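Local coordinates for ribonuclease T2 (Homo sapiens, PDB 3T0O), which cleaves single-stranded RNA, preferably between purine and uridine residues, and so helps innate immunity degrade microbial RNA for sensing by TLR8, at residues L66-A71 against R113-Y118. Residues are numbered along the deposited sequence; the frame is centred on the assembly and turned at random.
Sequences LPEMRA and RSLELY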
loop_
_atom_site.group_PDB
_atom_site.type_symbol
_atom_site.label_atom_id
_atom_site.label_comp_id
_atom_site.label_asym_id
_atom_site.label_seq_id
_atom_site.Cartn_x
_atom_site.Cartn_y
_atom_site.Cartn_z
ATOM N N LEU A 66 -11.148 -13.277 -1.898
ATOM C CA LEU A 66 -10.513 -13.079 -3.208
ATOM C C LEU A 66 -11.147 -11.955 -4.046
ATOM O O LEU A 66 -10.452 -11.181 -4.641
ATOM C CB LEU A 66 -10.303 -14.386 -3.975
ATOM C CG LEU A 66 -9.311 -15.292 -3.216
ATOM C CD1 LEU A 66 -9.241 -16.637 -3.929
ATOM C CD2 LEU A 66 -7.941 -14.635 -2.962
ATOM N N PRO A 67 -12.471 -11.787 -4.030
ATOM C CA PRO A 67 -12.928 -10.691 -4.813
ATOM C C PRO A 67 -12.411 -9.351 -4.332
ATOM O O PRO A 67 -12.063 -8.535 -5.154
ATOM C CB PRO A 67 -14.463 -10.794 -4.690
ATOM C CG PRO A 67 -14.670 -12.285 -4.534
ATOM C CD PRO A 67 -13.548 -12.723 -3.666
ATOM N N GLU A 68 -12.381 -9.116 -3.032
ATOM C CA GLU A 68 -11.822 -7.897 -2.497
ATOM C C GLU A 68 -10.328 -7.807 -2.741
ATOM O O GLU A 68 -9.795 -6.713 -3.032
ATOM C CB GLU A 68 -12.062 -7.776 -1.022
ATOM C CG GLU A 68 -13.476 -7.324 -0.682
ATOM C CD GLU A 68 -13.581 -7.105 0.817
ATOM O OE1 GLU A 68 -14.197 -7.969 1.470
ATOM O OE2 GLU A 68 -12.990 -6.113 1.318
ATOM N N MET A 69 -9.623 -8.922 -2.590
ATOM C CA MET A 69 -8.169 -8.901 -2.873
ATOM C C MET A 69 -7.894 -8.562 -4.335
ATOM O O MET A 69 -6.931 -7.836 -4.622
ATOM C CB MET A 69 -7.453 -10.224 -2.558
ATOM C CG MET A 69 -7.697 -10.749 -1.219
ATOM S SD MET A 69 -6.485 -10.010 -0.135
ATOM C CE MET A 69 -4.978 -10.661 -0.795
ATOM N N ARG A 70 -8.686 -9.102 -5.292
ATOM C CA ARG A 70 -8.459 -8.700 -6.672
ATOM C C ARG A 70 -8.706 -7.234 -6.904
ATOM O O ARG A 70 -8.000 -6.608 -7.724
ATOM C CB ARG A 70 -9.314 -9.546 -7.647
ATOM C CG ARG A 70 -8.859 -11.032 -7.606
ATOM C CD ARG A 70 -9.664 -11.911 -8.601
ATOM N NE ARG A 70 -11.088 -11.830 -8.379
ATOM C CZ ARG A 70 -11.831 -12.820 -7.891
ATOM N NH1 ARG A 70 -11.276 -13.978 -7.536
ATOM N NH2 ARG A 70 -13.130 -12.621 -7.732
ATOM N N ALA A 71 -9.751 -6.683 -6.246
ATOM C CA ALA A 71 -10.105 -5.273 -6.494
ATOM C C ALA A 71 -9.155 -4.306 -5.796
ATOM O O ALA A 71 -8.777 -3.299 -6.374
ATOM C CB ALA A 71 -11.475 -4.990 -5.978
ATOM N N ARG A 113 -7.887 -8.348 7.841
ATOM C CA ARG A 113 -7.714 -7.096 8.583
ATOM C C ARG A 113 -7.094 -6.040 7.725
ATOM O O ARG A 113 -7.410 -4.854 7.816
ATOM C CB ARG A 113 -6.908 -7.322 9.897
ATOM C CG ARG A 113 -6.655 -6.080 10.699
ATOM C CD ARG A 113 -7.982 -5.433 11.192
ATOM N NE ARG A 113 -7.677 -4.396 12.171
ATOM C CZ ARG A 113 -8.456 -3.352 12.418
ATOM N NH1 ARG A 113 -9.585 -3.203 11.739
ATOM N NH2 ARG A 113 -8.092 -2.448 13.305
ATOM N N SER A 114 -6.169 -6.457 6.851
ATOM C CA SER A 114 -5.559 -5.563 5.913
ATOM C C SER A 114 -6.580 -4.930 5.020
ATOM O O SER A 114 -6.599 -3.717 4.821
ATOM C CB SER A 114 -4.538 -6.335 5.069
ATOM O OG SER A 114 -3.480 -6.739 5.938
ATOM N N LEU A 115 -7.496 -5.731 4.508
ATOM C CA LEU A 115 -8.556 -5.160 3.673
ATOM C C LEU A 115 -9.451 -4.246 4.470
ATOM O O LEU A 115 -9.902 -3.221 3.936
ATOM C CB LEU A 115 -9.409 -6.293 3.103
ATOM C CG LEU A 115 -8.670 -7.150 2.091
ATOM C CD1 LEU A 115 -9.438 -8.455 1.858
ATOM C CD2 LEU A 115 -8.534 -6.446 0.768
ATOM N N GLU A 116 -9.751 -4.604 5.713
ATOM C CA GLU A 116 -10.608 -3.731 6.534
ATOM C C GLU A 116 -9.964 -2.422 6.750
ATOM O O GLU A 116 -10.613 -1.389 6.616
ATOM C CB GLU A 116 -10.845 -4.412 7.864
ATOM C CG GLU A 116 -11.812 -3.756 8.753
ATOM C CD GLU A 116 -12.110 -4.675 9.935
ATOM O OE1 GLU A 116 -11.156 -5.210 10.551
ATOM O OE2 GLU A 116 -13.304 -4.895 10.236
ATOM N N LEU A 117 -8.682 -2.433 7.071
ATOM C CA LEU A 117 -7.957 -1.177 7.318
ATOM C C LEU A 117 -7.937 -0.327 6.069
ATOM O O LEU A 117 -8.087 0.900 6.130
ATOM C CB LEU A 117 -6.494 -1.533 7.694
ATOM C CG LEU A 117 -6.474 -2.076 9.107
ATOM C CD1 LEU A 117 -5.070 -2.600 9.325
ATOM C CD2 LEU A 117 -6.719 -0.894 10.095
ATOM N N TYR A 118 -7.764 -0.972 4.903
ATOM C CA TYR A 118 -7.776 -0.186 3.663
ATOM C C TYR A 118 -9.149 0.531 3.504
ATOM O O TYR A 118 -9.166 1.696 3.133
ATOM C CB TYR A 118 -7.662 -1.218 2.528
ATOM C CG TYR A 118 -7.800 -0.625 1.124
ATOM C CD1 TYR A 118 -6.784 0.136 0.590
ATOM C CD2 TYR A 118 -8.938 -0.864 0.395
ATOM C CE1 TYR A 118 -6.933 0.636 -0.736
ATOM C CE2 TYR A 118 -9.112 -0.384 -0.913
ATOM C CZ TYR A 118 -8.079 0.350 -1.451
ATOM O OH TYR A 118 -8.299 0.813 -2.749
#
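Glu68 meets Leu115 through the aliphatic base of its side chain: CB of Glu68 lies 4.0 Å from CD1 of Leu115, and the alpha carbons of the two residues are 7.5 Å apart, the closest such pair between the segments. The second methyl, CD2 of Leu115, comes to 4.0 Å from the backbone O of Glu68, which places the fork of the leucine against the helix surface itself. A straight run through chi2 (-175°) carries the Glu68 carboxylate past the leucine until OE2 stands 4.0 Å from CB of Leu115; OE2 forms a salt bridge with NH1 of Arg119, one turn further along helix 107-121. Met69 follows: in one of its two modelled conformers a fold about CB-CG (chi2 -87°) puts SD 3.9 Å from CD1 of Leu115, the two side chains roughly perpendicular. That conformer also touches Trp87 of helix 84-98 and lies about 7 Å, side chain to side chain, from Glu90, an active-site residue by similarity. Leu115 reaches Ile40 of strand 39-45. The joint between helices 66-72 and 107-121 is small, 164 Å², and rests on van der Waals contacts around Leu115, with polarity confined to the Glu68-Arg119 salt bridge at its margin.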